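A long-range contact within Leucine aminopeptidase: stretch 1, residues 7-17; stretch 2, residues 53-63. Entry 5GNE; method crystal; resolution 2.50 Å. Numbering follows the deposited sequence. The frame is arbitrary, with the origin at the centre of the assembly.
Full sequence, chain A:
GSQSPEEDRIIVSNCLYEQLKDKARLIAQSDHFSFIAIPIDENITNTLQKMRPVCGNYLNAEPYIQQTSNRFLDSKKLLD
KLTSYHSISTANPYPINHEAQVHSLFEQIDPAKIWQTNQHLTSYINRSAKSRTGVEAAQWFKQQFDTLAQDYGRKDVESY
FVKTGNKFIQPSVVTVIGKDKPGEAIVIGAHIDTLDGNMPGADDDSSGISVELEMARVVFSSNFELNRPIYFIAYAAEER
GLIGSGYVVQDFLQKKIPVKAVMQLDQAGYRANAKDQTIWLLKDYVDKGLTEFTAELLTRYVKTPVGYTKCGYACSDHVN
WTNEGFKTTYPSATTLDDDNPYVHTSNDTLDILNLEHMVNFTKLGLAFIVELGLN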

# COMPACT_ATOMS: atom_id res chain seq x y z
N GLU A 7 5.14 -18.25 -17.53
CA GLU A 7 4.05 -18.58 -16.64
C GLU A 7 4.18 -17.96 -15.29
O GLU A 7 5.23 -18.02 -14.66
N ASP A 8 3.08 -17.40 -14.83
CA ASP A 8 3.05 -16.83 -13.51
C ASP A 8 2.69 -17.92 -12.52
O ASP A 8 1.90 -18.81 -12.82
N ARG A 9 3.30 -17.84 -11.36
CA ARG A 9 2.91 -18.71 -10.29
C ARG A 9 2.23 -17.88 -9.22
O ARG A 9 2.83 -16.97 -8.64
N ILE A 10 0.96 -18.19 -8.98
CA ILE A 10 0.14 -17.36 -8.11
C ILE A 10 -0.64 -18.22 -7.15
O ILE A 10 -0.86 -19.41 -7.41
N ILE A 11 -1.05 -17.61 -6.05
CA ILE A 11 -1.89 -18.29 -5.07
C ILE A 11 -3.28 -17.67 -5.13
O ILE A 11 -3.42 -16.45 -5.09
N VAL A 12 -4.29 -18.51 -5.30
CA VAL A 12 -5.68 -18.07 -5.36
C VAL A 12 -6.59 -18.87 -4.44
O VAL A 12 -6.31 -19.99 -4.09
N SER A 13 -7.72 -18.28 -4.05
CA SER A 13 -8.76 -19.03 -3.32
C SER A 13 -9.24 -20.19 -4.19
O SER A 13 -9.21 -20.12 -5.43
N ASN A 14 -9.67 -21.27 -3.57
CA ASN A 14 -10.24 -22.35 -4.36
C ASN A 14 -11.39 -21.89 -5.23
O ASN A 14 -11.60 -22.39 -6.34
N CYS A 15 -12.11 -20.88 -4.76
CA CYS A 15 -13.16 -20.23 -5.53
C CYS A 15 -12.65 -19.77 -6.88
O CYS A 15 -13.20 -20.10 -7.92
N LEU A 16 -11.60 -18.99 -6.87
CA LEU A 16 -11.00 -18.49 -8.10
C LEU A 16 -10.39 -19.64 -8.91
O LEU A 16 -10.46 -19.64 -10.14
N TYR A 17 -9.83 -20.63 -8.24
CA TYR A 17 -9.23 -21.76 -8.97
C TYR A 17 -10.23 -22.43 -9.90
O TYR A 17 -9.91 -22.73 -11.05
N PRO A 53 -14.70 -9.74 -6.41
CA PRO A 53 -15.65 -9.53 -5.28
C PRO A 53 -16.11 -10.83 -4.59
O PRO A 53 -16.31 -10.86 -3.38
N VAL A 54 -16.34 -11.86 -5.38
CA VAL A 54 -16.76 -13.16 -4.88
C VAL A 54 -15.61 -13.99 -4.31
O VAL A 54 -15.71 -14.57 -3.23
N CYS A 55 -14.50 -14.02 -5.06
CA CYS A 55 -13.44 -14.98 -4.82
C CYS A 55 -12.15 -14.40 -4.26
O CYS A 55 -11.22 -15.15 -3.97
N GLY A 56 -12.07 -13.07 -4.17
CA GLY A 56 -10.89 -12.43 -3.60
C GLY A 56 -9.82 -12.13 -4.62
O GLY A 56 -9.86 -12.56 -5.77
N ASN A 57 -8.80 -11.41 -4.17
CA ASN A 57 -7.67 -11.10 -5.02
C ASN A 57 -6.71 -12.28 -5.03
O ASN A 57 -6.92 -13.24 -4.32
N TYR A 58 -5.66 -12.20 -5.84
CA TYR A 58 -4.64 -13.24 -5.84
C TYR A 58 -3.27 -12.69 -5.43
O TYR A 58 -3.03 -11.50 -5.47
N LEU A 59 -2.39 -13.59 -5.03
CA LEU A 59 -1.05 -13.20 -4.64
C LEU A 59 -0.06 -13.73 -5.66
O LEU A 59 -0.04 -14.92 -5.93
N ASN A 60 0.76 -12.88 -6.25
CA ASN A 60 1.80 -13.42 -7.11
C ASN A 60 2.94 -13.92 -6.25
O ASN A 60 3.49 -13.18 -5.47
N ALA A 61 3.32 -15.18 -6.44
CA ALA A 61 4.31 -15.81 -5.57
C ALA A 61 5.74 -15.47 -5.95
O ALA A 61 6.65 -15.68 -5.14
N GLU A 62 5.95 -14.97 -7.16
CA GLU A 62 7.31 -14.75 -7.64
C GLU A 62 8.26 -14.04 -6.67
O GLU A 62 9.41 -14.44 -6.56
N PRO A 63 7.80 -13.00 -5.95
CA PRO A 63 8.79 -12.41 -5.05
C PRO A 63 9.24 -13.36 -3.95
O PRO A 63 10.29 -13.15 -3.40

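The two stretches meet as a short antiparallel ladder at one end and a disulfide-linked pair of helical segments at the other, burying 627 Å² in total. Along the ladder the backbones set the spacing: Ile-11 N donates to Leu-59 O (2.9 Å), Leu-59 N returns a bond to Ile-11 O (3.0 Å), and Ala-61 N donates to Arg-9 O (2.9 Å). As in any extended strand, successive side chains alternate between the faces of the sheet. Ile-11 (m, t) and Leu-59 (t, p) share one face; Ile-10 (p, t) and Asn-60 share the other, where their CA atoms approach to 4.4 Å. This close approach also brings Ile-10 CA within 3.3 Å of Leu-59 O in a CA-H...O contact.

Tyr-58, with chi1 in p, points toward stretch 1 and provides the broad surface against which two branched residues pack. Ile-10 extends its CD1 to 3.7 Å from Tyr-58 CD2, approaching the ring obliquely, while Val-12 (m) places CG1 3.6 Å from Tyr-58 CB. Ile-10 CD1 and Val-12 CG1 lie 3.8 Å apart, so the two side chains form one continuous patch; Tyr-58 lies against it, its ring meeting Ile-10 and its CB meeting Val-12.

Asn-60 (t) lies beside Ile-10, with ND2 4.2 Å from Ile-10 CG2. Its amide also serves its own chain: Asn-60 OD1 accepts from Glu-62 N at 2.8 Å, capping the turn that leads into the following helix. Ala-61 points toward stretch 1, its CB 3.3 Å from Arg-9 O, the same carbonyl that accepts from Ala-61 N.

At the other end, Cys-15 (t) and Cys-55 (m) point toward each other and join through a disulfide, with SG of Cys-15 2.0 Å from SG of Cys-55 and a chi3 of -42°. Cys-55 has the largest area covered by the opposing stretch. Val-54 (t) flanks the bridge, its CG1 3.9 Å from Cys-15 SG, and Leu-16 (t, p) packs against it from its own helix, with CB 4.0 Å from Cys-55 CB. Leu-16 CD2 reaches on to 3.7 Å from Gly-56 O, where the chain leaves the helix with positive phi.

Between ladder and disulfide, Ser-13 (p) points toward stretch 2. Its OG donates to Cys-55 O at 2.8 Å and accepts from Leu-16 N at 3.0 Å, so one hydroxyl both caps its helix and ties it to the end of the other. A water bridges the two stretches here: it accepts from Ser-13 N (3.0 Å) and donates to Cys-55 O (2.9 Å) and Asn-57 O (2.6 Å).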

# COMPACT_ATOMS: atom_id res chain seq x y z
CB GLU A 7 3.92 -20.09 -16.47
CG GLU A 7 3.28 -20.75 -17.63
CD GLU A 7 2.55 -21.99 -17.22
OE1 GLU A 7 3.23 -22.96 -16.79
OE2 GLU A 7 1.30 -21.98 -17.28
CB ASP A 8 2.03 -15.69 -13.43
CG ASP A 8 2.36 -14.56 -14.37
OD1 ASP A 8 3.22 -13.74 -14.00
OD2 ASP A 8 1.79 -14.51 -15.48
CB ARG A 9 4.12 -19.48 -9.74
CG ARG A 9 4.70 -20.43 -10.78
CD ARG A 9 5.82 -21.30 -10.21
NE ARG A 9 7.07 -20.56 -10.07
CZ ARG A 9 8.19 -21.12 -9.66
NH1 ARG A 9 8.19 -22.41 -9.33
NH2 ARG A 9 9.30 -20.40 -9.57
CB ILE A 10 -0.85 -16.48 -8.88
CG1 ILE A 10 -1.90 -17.33 -9.61
CG2 ILE A 10 -0.15 -15.64 -9.92
CD1 ILE A 10 -2.90 -16.47 -10.36
CB ILE A 11 -1.29 -18.19 -3.66
CG1 ILE A 11 0.00 -19.02 -3.62
CG2 ILE A 11 -2.28 -18.69 -2.60
CD1 ILE A 11 0.80 -18.78 -2.38
CB VAL A 12 -6.22 -18.20 -6.77
CG1 VAL A 12 -5.44 -17.27 -7.70
CG2 VAL A 12 -6.11 -19.66 -7.22
CB SER A 13 -9.95 -18.17 -2.99
OG SER A 13 -10.63 -17.91 -4.21
CB ASN A 14 -10.61 -23.51 -3.45
CG ASN A 14 -9.37 -24.25 -2.96
OD1 ASN A 14 -8.28 -24.09 -3.54
ND2 ASN A 14 -9.50 -25.03 -1.91
CB CYS A 15 -13.72 -19.04 -4.74
SG CYS A 15 -15.10 -18.21 -5.51
CB LEU A 16 -9.95 -17.45 -7.76
CG LEU A 16 -9.49 -16.45 -8.80
CD1 LEU A 16 -10.67 -16.06 -9.66
CD2 LEU A 16 -8.89 -15.25 -8.07
CB TYR A 17 -8.65 -22.80 -8.03
CG TYR A 17 -8.18 -24.03 -8.78
CD1 TYR A 17 -7.13 -23.94 -9.70
CD2 TYR A 17 -8.79 -25.27 -8.60
CE1 TYR A 17 -6.69 -25.06 -10.41
CE2 TYR A 17 -8.34 -26.41 -9.31
CZ TYR A 17 -7.30 -26.28 -10.21
OH TYR A 17 -6.84 -27.38 -10.92
CB PRO A 53 -16.85 -8.85 -5.95
CG PRO A 53 -16.34 -8.29 -7.21
CD PRO A 53 -15.26 -9.25 -7.68
CB VAL A 54 -17.48 -13.96 -5.99
CG1 VAL A 54 -17.80 -15.34 -5.53
CG2 VAL A 54 -18.75 -13.23 -6.41
CB CYS A 55 -13.11 -15.70 -6.12
SG CYS A 55 -14.46 -16.72 -6.75
CB ASN A 57 -6.99 -9.83 -4.52
CG ASN A 57 -6.07 -9.23 -5.54
OD1 ASN A 57 -6.24 -9.46 -6.73
ND2 ASN A 57 -5.09 -8.46 -5.08
CB TYR A 58 -4.53 -13.86 -7.23
CG TYR A 58 -3.97 -12.94 -8.28
CD1 TYR A 58 -4.76 -11.96 -8.87
CD2 TYR A 58 -2.68 -13.10 -8.73
CE1 TYR A 58 -4.27 -11.15 -9.85
CE2 TYR A 58 -2.17 -12.29 -9.73
CZ TYR A 58 -2.96 -11.32 -10.28
OH TYR A 58 -2.44 -10.52 -11.26
CB LEU A 59 -0.73 -13.74 -3.25
CG LEU A 59 0.64 -13.43 -2.64
CD1 LEU A 59 0.79 -11.92 -2.33
CD2 LEU A 59 0.84 -14.28 -1.40
CB ASN A 60 2.30 -12.39 -8.11
CG ASN A 60 3.18 -13.02 -9.18
OD1 ASN A 60 4.12 -13.75 -8.86
ND2 ASN A 60 2.87 -12.77 -10.43
CB ALA A 61 4.15 -17.29 -5.58
CB GLU A 62 7.29 -14.00 -8.97
CG GLU A 62 8.65 -14.05 -9.65
CD GLU A 62 8.65 -13.40 -11.03
OE1 GLU A 62 9.05 -12.22 -11.16
OE2 GLU A 62 8.29 -14.10 -11.99
CB PRO A 63 8.04 -11.22 -4.44
CG PRO A 63 7.01 -10.87 -5.46
CD PRO A 63 6.57 -12.19 -6.02
O HOH W 1 -8.37 -15.39 -4.47